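Local structure of ribose-phosphate pyrophosphokinase (Sulfolobus solfataricus, 4TWB) at residues S114-E125 with F135-Y145; I205-I214 with A228-G236. The protein transfers a pyrophosphoryl group from ATP to ribose 5-phosphate, making the central metabolite 5-phospho-alpha-D-ribose 1-diphosphate (PRPP) in a magnesium-dependent reaction. All coordinates share one frame; numbering follows the deposited sequence.

Contact 1 comes first along the chain, and contact 2 opens only after it has closed. Their centres are 36 Å apart, on opposite sides of the centre of the chain, and their nearest atoms are about 11 Å apart. Contact 1 joins the last two strands of the N-terminal mixed sheet, 120-124 and 138-142. Helix 145-155 then leads into the second, parallel sheet. Contact 2 sets strand 211-216 of that sheet against helix 223-233. The sheets belong to the two PRTase-like halves of the enzyme. Contact 1 lies at one border of the first half and ends near the second, while the ribose 5-phosphate site Ser220-Thr224 falls between the two segments of contact 2 in sequence.

Contact 1: S114-E125 with F135-Y145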
loop_
_atom_site.group_PDB
_atom_site.type_symbol
_atom_site.label_atom_id
_atom_site.label_comp_id
_atom_site.label_asym_id
_atom_site.label_seq_id
_atom_site.Cartn_x
_atom_site.Cartn_y
_atom_site.Cartn_z
ATOM N N SER A 114 -9.123 11.620 -6.661
ATOM C CA SER A 114 -9.998 12.798 -6.743
ATOM C C SER A 114 -10.310 13.302 -5.337
ATOM O O SER A 114 -10.002 14.449 -4.997
ATOM C CB SER A 114 -11.303 12.485 -7.488
ATOM O OG SER A 114 -11.072 12.037 -8.813
ATOM N N GLU A 115 -10.949 12.442 -4.538
ATOM C CA GLU A 115 -10.924 12.565 -3.085
ATOM C C GLU A 115 -9.434 12.618 -2.810
ATOM O O GLU A 115 -8.667 12.106 -3.611
ATOM C CB GLU A 115 -11.554 11.315 -2.470
ATOM C CG GLU A 115 -11.243 11.075 -0.996
ATOM C CD GLU A 115 -12.146 11.871 -0.066
ATOM O OE1 GLU A 115 -13.217 12.334 -0.530
ATOM O OE2 GLU A 115 -11.784 12.028 1.127
ATOM N N VAL A 116 -8.992 13.244 -1.732
ATOM C CA VAL A 116 -7.544 13.339 -1.482
ATOM C C VAL A 116 -6.924 14.577 -2.121
ATOM O O VAL A 116 -5.865 15.035 -1.690
ATOM C CB VAL A 116 -6.764 12.059 -1.911
ATOM C CG1 VAL A 116 -5.432 12.408 -2.532
ATOM C CG2 VAL A 116 -6.557 11.116 -0.742
ATOM N N GLY A 117 -7.584 15.110 -3.149
ATOM C CA GLY A 117 -7.305 16.462 -3.628
ATOM C C GLY A 117 -6.520 16.691 -4.918
ATOM O O GLY A 117 -6.104 17.822 -5.187
ATOM N N VAL A 118 -6.301 15.645 -5.714
ATOM C CA VAL A 118 -5.614 15.808 -6.997
ATOM C C VAL A 118 -6.552 16.447 -8.029
ATOM O O VAL A 118 -7.648 15.943 -8.306
ATOM C CB VAL A 118 -5.071 14.469 -7.538
ATOM C CG1 VAL A 118 -4.424 14.679 -8.874
ATOM C CG2 VAL A 118 -4.073 13.867 -6.572
ATOM N N ASN A 119 -6.114 17.566 -8.592
ATOM C CA ASN A 119 -6.924 18.297 -9.558
ATOM C C ASN A 119 -6.657 17.807 -10.970
ATOM O O ASN A 119 -7.578 17.545 -11.752
ATOM C CB ASN A 119 -6.613 19.793 -9.486
ATOM C CG ASN A 119 -7.016 20.410 -8.165
ATOM O OD1 ASN A 119 -6.182 20.948 -7.427
ATOM N ND2 ASN A 119 -8.299 20.328 -7.854
ATOM N N THR A 120 -5.375 17.680 -11.288
ATOM C CA THR A 120 -4.950 17.272 -12.609
ATOM C C THR A 120 -4.030 16.084 -12.480
ATOM O O THR A 120 -3.074 16.116 -11.701
ATOM C CB THR A 120 -4.224 18.424 -13.339
ATOM O OG1 THR A 120 -5.192 19.303 -13.928
ATOM C CG2 THR A 120 -3.331 17.886 -14.434
ATOM N N LEU A 121 -4.327 15.041 -13.254
ATOM C CA LEU A 121 -3.523 13.815 -13.282
ATOM C C LEU A 121 -2.743 13.658 -14.593
ATOM O O LEU A 121 -3.325 13.706 -15.682
ATOM C CB LEU A 121 -4.434 12.612 -13.051
ATOM C CG LEU A 121 -3.885 11.206 -13.259
ATOM C CD1 LEU A 121 -2.687 10.968 -12.382
ATOM C CD2 LEU A 121 -4.969 10.186 -12.949
ATOM N N VAL A 122 -1.426 13.479 -14.481
ATOM C CA VAL A 122 -0.554 13.308 -15.642
ATOM C C VAL A 122 0.066 11.918 -15.639
ATOM O O VAL A 122 0.776 11.558 -14.701
ATOM C CB VAL A 122 0.595 14.327 -15.642
ATOM C CG1 VAL A 122 1.445 14.124 -16.860
ATOM C CG2 VAL A 122 0.055 15.729 -15.606
ATOM N N VAL A 123 -0.187 11.139 -16.688
ATOM C CA VAL A 123 0.299 9.757 -16.749
ATOM C C VAL A 123 1.027 9.474 -18.059
ATOM O O VAL A 123 0.636 9.968 -19.118
ATOM C CB VAL A 123 -0.858 8.756 -16.635
ATOM C CG1 VAL A 123 -0.328 7.356 -16.554
ATOM C CG2 VAL A 123 -1.696 9.061 -15.405
ATOM N N VAL A 124 2.088 8.681 -17.995
ATOM C CA VAL A 124 2.805 8.289 -19.193
ATOM C C VAL A 124 2.356 6.884 -19.635
ATOM O O VAL A 124 2.317 5.964 -18.826
ATOM C CB VAL A 124 4.317 8.327 -18.959
ATOM C CG1 VAL A 124 5.068 7.937 -20.233
ATOM C CG2 VAL A 124 4.735 9.702 -18.505
ATOM N N GLU A 125 2.016 6.732 -20.915
ATOM C CA GLU A 125 1.524 5.462 -21.460
ATOM C C GLU A 125 0.680 4.660 -20.483
ATOM O O GLU A 125 1.089 3.587 -20.027
ATOM C CB GLU A 125 2.653 4.557 -21.992
ATOM C CG GLU A 125 3.215 4.936 -23.328
ATOM C CD GLU A 125 2.183 4.953 -24.426
ATOM O OE1 GLU A 125 1.791 3.874 -24.925
ATOM O OE2 GLU A 125 1.787 6.066 -24.810
ATOM N N PHE A 135 -11.259 9.006 -13.449
ATOM C CA PHE A 135 -10.732 10.160 -12.721
ATOM C C PHE A 135 -11.554 11.393 -13.067
ATOM O O PHE A 135 -11.791 11.683 -14.243
ATOM C CB PHE A 135 -9.266 10.392 -13.052
ATOM C CG PHE A 135 -8.667 11.587 -12.364
ATOM C CD1 PHE A 135 -8.411 11.567 -11.003
ATOM C CD2 PHE A 135 -8.337 12.721 -13.082
ATOM C CE1 PHE A 135 -7.840 12.657 -10.365
ATOM C CE2 PHE A 135 -7.766 13.815 -12.461
ATOM C CZ PHE A 135 -7.519 13.783 -11.096
ATOM N N LYS A 136 -11.988 12.115 -12.033
ATOM C CA LYS A 136 -12.946 13.200 -12.209
ATOM C C LYS A 136 -12.321 14.529 -12.647
ATOM O O LYS A 136 -12.942 15.295 -13.387
ATOM C CB LYS A 136 -13.815 13.361 -10.957
ATOM C CG LYS A 136 -14.822 12.225 -10.789
ATOM C CD LYS A 136 -15.572 11.965 -12.107
ATOM C CE LYS A 136 -16.303 10.620 -12.111
ATOM N NZ LYS A 136 -16.782 10.229 -13.479
ATOM N N GLY A 137 -11.094 14.793 -12.212
ATOM C CA GLY A 137 -10.387 15.991 -12.631
ATOM C C GLY A 137 -9.944 16.021 -14.086
ATOM O O GLY A 137 -10.503 15.326 -14.944
ATOM N N GLU A 138 -8.928 16.841 -14.355
ATOM C CA GLU A 138 -8.375 17.007 -15.697
ATOM C C GLU A 138 -7.287 15.969 -15.983
ATOM O O GLU A 138 -6.414 15.714 -15.142
ATOM C CB GLU A 138 -7.808 18.425 -15.882
ATOM C CG GLU A 138 -8.808 19.569 -15.608
ATOM C CD GLU A 138 -8.787 20.072 -14.152
ATOM O OE1 GLU A 138 -7.759 20.660 -13.725
ATOM O OE2 GLU A 138 -9.810 19.894 -13.442
ATOM N N LEU A 139 -7.348 15.380 -17.176
ATOM C CA LEU A 139 -6.383 14.381 -17.624
ATOM C C LEU A 139 -5.363 14.915 -18.618
ATOM O O LEU A 139 -5.713 15.591 -19.581
ATOM C CB LEU A 139 -7.110 13.241 -18.310
ATOM C CG LEU A 139 -7.524 12.065 -17.447
ATOM C CD1 LEU A 139 -8.273 11.082 -18.326
ATOM C CD2 LEU A 139 -6.288 11.429 -16.842
ATOM N N LYS A 140 -4.098 14.592 -18.393
ATOM C CA LYS A 140 -3.080 14.830 -19.406
ATOM C C LYS A 140 -2.286 13.549 -19.601
ATOM O O LYS A 140 -1.470 13.173 -18.749
ATOM C CB LYS A 140 -2.181 16.005 -19.027
ATOM C CG LYS A 140 -2.985 17.258 -18.818
ATOM C CD LYS A 140 -2.241 18.528 -19.151
ATOM C CE LYS A 140 -3.245 19.651 -19.443
ATOM N NZ LYS A 140 -2.617 21.007 -19.485
ATOM N N ILE A 141 -2.563 12.863 -20.709
ATOM C CA ILE A 141 -1.829 11.659 -21.086
ATOM C C ILE A 141 -0.546 12.018 -21.855
ATOM O O ILE A 141 -0.532 12.947 -22.658
ATOM C CB ILE A 141 -2.730 10.744 -21.918
ATOM C CG1 ILE A 141 -4.049 10.528 -21.173
ATOM C CG2 ILE A 141 -2.042 9.443 -22.227
ATOM C CD1 ILE A 141 -4.981 9.531 -21.821
ATOM N N VAL A 142 0.541 11.307 -21.574
ATOM C CA VAL A 142 1.816 11.586 -22.223
ATOM C C VAL A 142 2.268 10.363 -22.994
ATOM O O VAL A 142 2.482 9.308 -22.399
ATOM C CB VAL A 142 2.925 11.946 -21.203
ATOM C CG1 VAL A 142 4.237 12.221 -21.933
ATOM C CG2 VAL A 142 2.533 13.141 -20.361
ATOM N N HIS A 143 2.403 10.500 -24.312
ATOM C CA HIS A 143 2.946 9.425 -25.143
ATOM C C HIS A 143 4.332 9.828 -25.605
ATOM O O HIS A 143 4.470 10.652 -26.496
ATOM C CB HIS A 143 2.050 9.191 -26.357
ATOM C CG HIS A 143 0.619 8.895 -26.015
ATOM N ND1 HIS A 143 0.198 7.662 -25.568
ATOM C CD2 HIS A 143 -0.489 9.669 -26.074
ATOM C CE1 HIS A 143 -1.105 7.686 -25.357
ATOM N NE2 HIS A 143 -1.549 8.892 -25.663
ATOM N N PRO A 144 5.373 9.248 -25.005
ATOM C CA PRO A 144 6.735 9.707 -25.311
ATOM C C PRO A 144 7.269 9.117 -26.628
ATOM O O PRO A 144 8.431 8.709 -26.695
ATOM C CB PRO A 144 7.552 9.145 -24.141
ATOM C CG PRO A 144 6.704 8.031 -23.554
ATOM C CD PRO A 144 5.382 7.987 -24.247
ATOM N N TYR A 145 6.423 9.066 -27.652
ATOM C CA TYR A 145 6.780 8.400 -28.900
ATOM C C TYR A 145 7.974 9.026 -29.609
ATOM O O TYR A 145 8.858 8.308 -30.057
ATOM C CB TYR A 145 5.569 8.268 -29.825
ATOM C CG TYR A 145 4.425 7.475 -29.206
ATOM C CD1 TYR A 145 4.643 6.630 -28.124
ATOM C CD2 TYR A 145 3.136 7.558 -29.715
ATOM C CE1 TYR A 145 3.613 5.902 -27.559
ATOM C CE2 TYR A 145 2.093 6.831 -29.149
ATOM C CZ TYR A 145 2.343 6.003 -28.075
ATOM O OH TYR A 145 1.316 5.278 -27.514
#
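Thr120 to Val124 pair in register with Glu138 to Val142 as two parallel strands at the border of the N-terminal sheet. Strand 138-142 is the outermost strand within this chain; strand 120-124 has strand 81-86 on its other side. The backbone ladder alternates between the two strands. Leu121 N bonds Glu138 O at 2.9 Å. Leu121 O then accepts Lys140 N, and the pattern runs on to Glu125 N with Val142 O. Val122 and Val124 lie on one face of the sheet, where Val122 CG1 meets Val142 CG2 at 3.8 Å. Leu121 is on the other face.

Phe135 closes the near end. Its CG lies opposite the backbone N (chi1 178°), which turns the ring in toward residues 114-121. Leu121 CB sits over one ring face, a CH-pi contact 3.9 Å from the centroid, and Val118 CG1 meets Phe135 CZ at 3.9 Å. Leu110 and Leu113 of helix 105-114 also pack on the ring. Replacing Phe135 by alanine would probably open a gap between this helix and the strands and leave Leu121 CB without its aromatic partner. Ser114 OG weakly accepts Lys136 N at 3.3 Å.

At the far end, buried Glu125 folds its chain at chi2 (-59°) and meets His143 and Tyr145. OE2 faces the edge of the His143 ring in a histidine-carboxylate hydrogen bond to ND1, modelled so short that its length is doubtful. Tyr145 OH bonds the same carboxylate weakly, and Arg171 makes a salt bridge to OE1. The side chain of Glu125 lies about 8 Å from that of His127, a predicted magnesium ligand that lines the AMP pocket. The salt bridge from Arg171 would probably favour the ionised form of Glu125.

Contact 2: I205-I214 with A228-G236; sequences INLKGKDVVI and ATRLAYSLG
Gly236 O accepts Gly209 N at 2.7 Å, the one hydrogen bond between the two segments. The donor stands well above the carbonyl plane, with an N-H...O angle of 146°. The bond ties the type II turn Leu207-Lys210, just before strand 211-216, to the C-terminal end of helix 223-233. The contact lies within a beta-alpha-beta unit, in which the strand leads through the helix to its parallel neighbour 239-244. The ribose 5-phosphate site Ser220-Thr224, the PRPP-binding loop of type I phosphoribosyltransferases, follows the strand and runs into the first turn of the helix.

The helix finishes in a Schellman motif, with Gly236 at C-prime and its N bonded to Tyr233 O. At its backbone angles a CB would press on the carbonyl O of Leu235. Its backbone lies close against Lys208, whose CA makes a CA-H...O contact with Leu235 O.

Leu207 holds its CG between the backbone N and the carbonyl carbon (chi1 57°), which swings CD1 over to the helix end. There Leu207 CD1 touches Leu235 CB at 3.5 Å, the two side chains crossing at about a right angle. Ala232 and Thr229 pack on Val240 of the next strand. Nearer the loop, Ile214 CD1 lies 3.7 Å from Ala228 CB.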
loop_
_atom_site.group_PDB
_atom_site.type_symbol
_atom_site.label_atom_id
_atom_site.label_comp_id
_atom_site.label_asym_id
_atom_site.label_seq_id
_atom_site.Cartn_x
_atom_site.Cartn_y
_atom_site.Cartn_z
ATOM N N ILE A 205 5.881 -8.174 -43.016
ATOM C CA ILE A 205 6.414 -9.545 -43.025
ATOM C C ILE A 205 7.750 -9.663 -43.782
ATOM O O ILE A 205 8.516 -10.613 -43.585
ATOM C CB ILE A 205 5.351 -10.579 -43.501
ATOM C CG1 ILE A 205 4.566 -11.107 -42.296
ATOM C CG2 ILE A 205 5.996 -11.743 -44.244
ATOM C CD1 ILE A 205 4.335 -10.072 -41.198
ATOM N N ASN A 206 8.024 -8.673 -44.627
ATOM C CA ASN A 206 9.319 -8.532 -45.262
ATOM C C ASN A 206 10.280 -7.914 -44.257
ATOM O O ASN A 206 11.067 -7.027 -44.587
ATOM C CB ASN A 206 9.215 -7.662 -46.518
ATOM C CG ASN A 206 10.389 -7.863 -47.475
ATOM O OD1 ASN A 206 11.490 -8.243 -47.068
ATOM N ND2 ASN A 206 10.154 -7.602 -48.757
ATOM N N LEU A 207 10.190 -8.376 -43.014
ATOM C CA LEU A 207 11.155 -8.000 -41.994
ATOM C C LEU A 207 12.404 -8.832 -42.222
ATOM O O LEU A 207 13.416 -8.662 -41.552
ATOM C CB LEU A 207 10.578 -8.199 -40.591
ATOM C CG LEU A 207 10.059 -9.573 -40.174
ATOM C CD1 LEU A 207 11.188 -10.433 -39.615
ATOM C CD2 LEU A 207 8.964 -9.402 -39.145
ATOM N N LYS A 208 12.301 -9.736 -43.191
ATOM C CA LYS A 208 13.425 -10.501 -43.707
ATOM C C LYS A 208 14.679 -9.625 -43.769
ATOM O O LYS A 208 14.704 -8.606 -44.456
ATOM C CB LYS A 208 13.067 -11.033 -45.103
ATOM C CG LYS A 208 14.002 -12.088 -45.674
ATOM C CD LYS A 208 13.543 -13.496 -45.326
ATOM C CE LYS A 208 14.512 -14.541 -45.870
ATOM N NZ LYS A 208 14.179 -15.911 -45.390
ATOM N N GLY A 209 15.705 -10.016 -43.020
ATOM C CA GLY A 209 16.995 -9.348 -43.053
ATOM C C GLY A 209 17.089 -8.007 -42.349
ATOM O O GLY A 209 18.144 -7.370 -42.369
ATOM N N LYS A 210 15.995 -7.579 -41.722
ATOM C CA LYS A 210 15.947 -6.275 -41.053
ATOM C C LYS A 210 16.217 -6.348 -39.544
ATOM O O LYS A 210 16.073 -7.400 -38.930
ATOM C CB LYS A 210 14.609 -5.579 -41.319
ATOM C CG LYS A 210 14.360 -5.288 -42.781
ATOM C CD LYS A 210 13.440 -4.094 -42.967
ATOM C CE LYS A 210 13.190 -3.797 -44.449
ATOM N NZ LYS A 210 14.464 -3.570 -45.203
ATOM N N ASP A 211 16.629 -5.222 -38.965
ATOM C CA ASP A 211 16.842 -5.107 -37.522
ATOM C C ASP A 211 15.534 -4.781 -36.802
ATOM O O ASP A 211 15.165 -3.614 -36.675
ATOM C CB ASP A 211 17.851 -4.001 -37.212
ATOM C CG ASP A 211 19.277 -4.437 -37.413
ATOM O OD1 ASP A 211 19.565 -5.631 -37.231
ATOM O OD2 ASP A 211 20.123 -3.584 -37.737
ATOM N N VAL A 212 14.845 -5.808 -36.317
ATOM C CA VAL A 212 13.525 -5.630 -35.725
ATOM C C VAL A 212 13.543 -5.023 -34.322
ATOM O O VAL A 212 14.427 -5.311 -33.512
ATOM C CB VAL A 212 12.760 -6.948 -35.691
ATOM C CG1 VAL A 212 11.424 -6.770 -34.988
ATOM C CG2 VAL A 212 12.570 -7.468 -37.105
ATOM N N VAL A 213 12.568 -4.163 -34.055
ATOM C CA VAL A 213 12.372 -3.592 -32.729
ATOM C C VAL A 213 10.948 -3.874 -32.292
ATOM O O VAL A 213 9.993 -3.398 -32.907
ATOM C CB VAL A 213 12.571 -2.076 -32.723
ATOM C CG1 VAL A 213 12.453 -1.531 -31.315
ATOM C CG2 VAL A 213 13.911 -1.728 -33.309
ATOM N N ILE A 214 10.800 -4.668 -31.239
ATOM C CA ILE A 214 9.478 -4.998 -30.718
ATOM C C ILE A 214 9.073 -4.049 -29.593
ATOM O O ILE A 214 9.724 -4.000 -28.546
ATOM C CB ILE A 214 9.415 -6.437 -30.208
ATOM C CG1 ILE A 214 10.054 -7.378 -31.224
ATOM C CG2 ILE A 214 7.975 -6.833 -29.954
ATOM C CD1 ILE A 214 9.921 -8.836 -30.884
ATOM N N ALA A 228 7.152 -13.198 -29.566
ATOM C CA ALA A 228 7.320 -12.330 -30.729
ATOM C C ALA A 228 8.743 -12.371 -31.281
ATOM O O ALA A 228 8.941 -12.218 -32.472
ATOM C CB ALA A 228 6.926 -10.913 -30.393
ATOM N N THR A 229 9.734 -12.574 -30.416
ATOM C CA THR A 229 11.117 -12.699 -30.865
ATOM C C THR A 229 11.331 -13.956 -31.720
ATOM O O THR A 229 12.191 -13.971 -32.587
ATOM C CB THR A 229 12.100 -12.664 -29.679
ATOM O OG1 THR A 229 12.026 -11.388 -29.045
ATOM C CG2 THR A 229 13.515 -12.882 -30.141
ATOM N N ARG A 230 10.540 -15.000 -31.482
ATOM C CA ARG A 230 10.585 -16.216 -32.291
ATOM C C ARG A 230 10.179 -15.915 -33.721
ATOM O O ARG A 230 10.988 -16.042 -34.630
ATOM C CB ARG A 230 9.634 -17.280 -31.753
ATOM C CG ARG A 230 9.764 -17.581 -30.288
ATOM C CD ARG A 230 10.992 -18.388 -29.968
ATOM N NE ARG A 230 10.895 -18.900 -28.605
ATOM C CZ ARG A 230 11.835 -19.605 -27.996
ATOM N NH1 ARG A 230 12.967 -19.899 -28.624
ATOM N NH2 ARG A 230 11.639 -20.015 -26.754
ATOM N N LEU A 231 8.918 -15.539 -33.922
ATOM C CA LEU A 231 8.432 -15.199 -35.256
ATOM C C LEU A 231 9.426 -14.339 -36.022
ATOM O O LEU A 231 9.628 -14.529 -37.221
ATOM C CB LEU A 231 7.089 -14.477 -35.201
ATOM C CG LEU A 231 5.867 -15.370 -35.025
ATOM C CD1 LEU A 231 5.686 -15.707 -33.552
ATOM C CD2 LEU A 231 4.624 -14.695 -35.595
ATOM N N ALA A 232 10.040 -13.390 -35.329
ATOM C CA ALA A 232 10.982 -12.475 -35.950
ATOM C C ALA A 232 12.180 -13.217 -36.544
ATOM O O ALA A 232 12.502 -13.051 -37.716
ATOM C CB ALA A 232 11.437 -11.421 -34.955
ATOM N N TYR A 233 12.834 -14.034 -35.732
ATOM C CA TYR A 233 13.990 -14.784 -36.188
ATOM C C TYR A 233 13.600 -15.827 -37.229
ATOM O O TYR A 233 14.347 -16.081 -38.172
ATOM C CB TYR A 233 14.728 -15.417 -35.007
ATOM C CG TYR A 233 15.606 -14.436 -34.266
ATOM C CD1 TYR A 233 16.610 -13.751 -34.931
ATOM C CD2 TYR A 233 15.438 -14.196 -32.902
ATOM C CE1 TYR A 233 17.425 -12.849 -34.273
ATOM C CE2 TYR A 233 16.253 -13.292 -32.229
ATOM C CZ TYR A 233 17.247 -12.618 -32.922
ATOM O OH TYR A 233 18.073 -11.708 -32.285
ATOM N N SER A 234 12.420 -16.416 -37.061
ATOM C CA SER A 234 11.890 -17.363 -38.032
ATOM C C SER A 234 11.277 -16.647 -39.232
ATOM O O SER A 234 10.468 -17.210 -39.958
ATOM C CB SER A 234 10.854 -18.279 -37.389
ATOM O OG SER A 234 9.543 -17.788 -37.615
ATOM N N LEU A 235 11.660 -15.396 -39.431
ATOM C CA LEU A 235 11.213 -14.630 -40.589
ATOM C C LEU A 235 12.378 -13.824 -41.145
ATOM O O LEU A 235 12.210 -12.952 -41.992
ATOM C CB LEU A 235 10.038 -13.717 -40.239
ATOM C CG LEU A 235 8.667 -14.386 -40.126
ATOM C CD1 LEU A 235 7.566 -13.354 -39.974
ATOM C CD2 LEU A 235 8.401 -15.263 -41.342
ATOM N N GLY A 236 13.570 -14.127 -40.649
ATOM C CA GLY A 236 14.784 -13.578 -41.209
ATOM C C GLY A 236 15.322 -12.358 -40.500
ATOM O O GLY A 236 16.228 -11.705 -40.997
#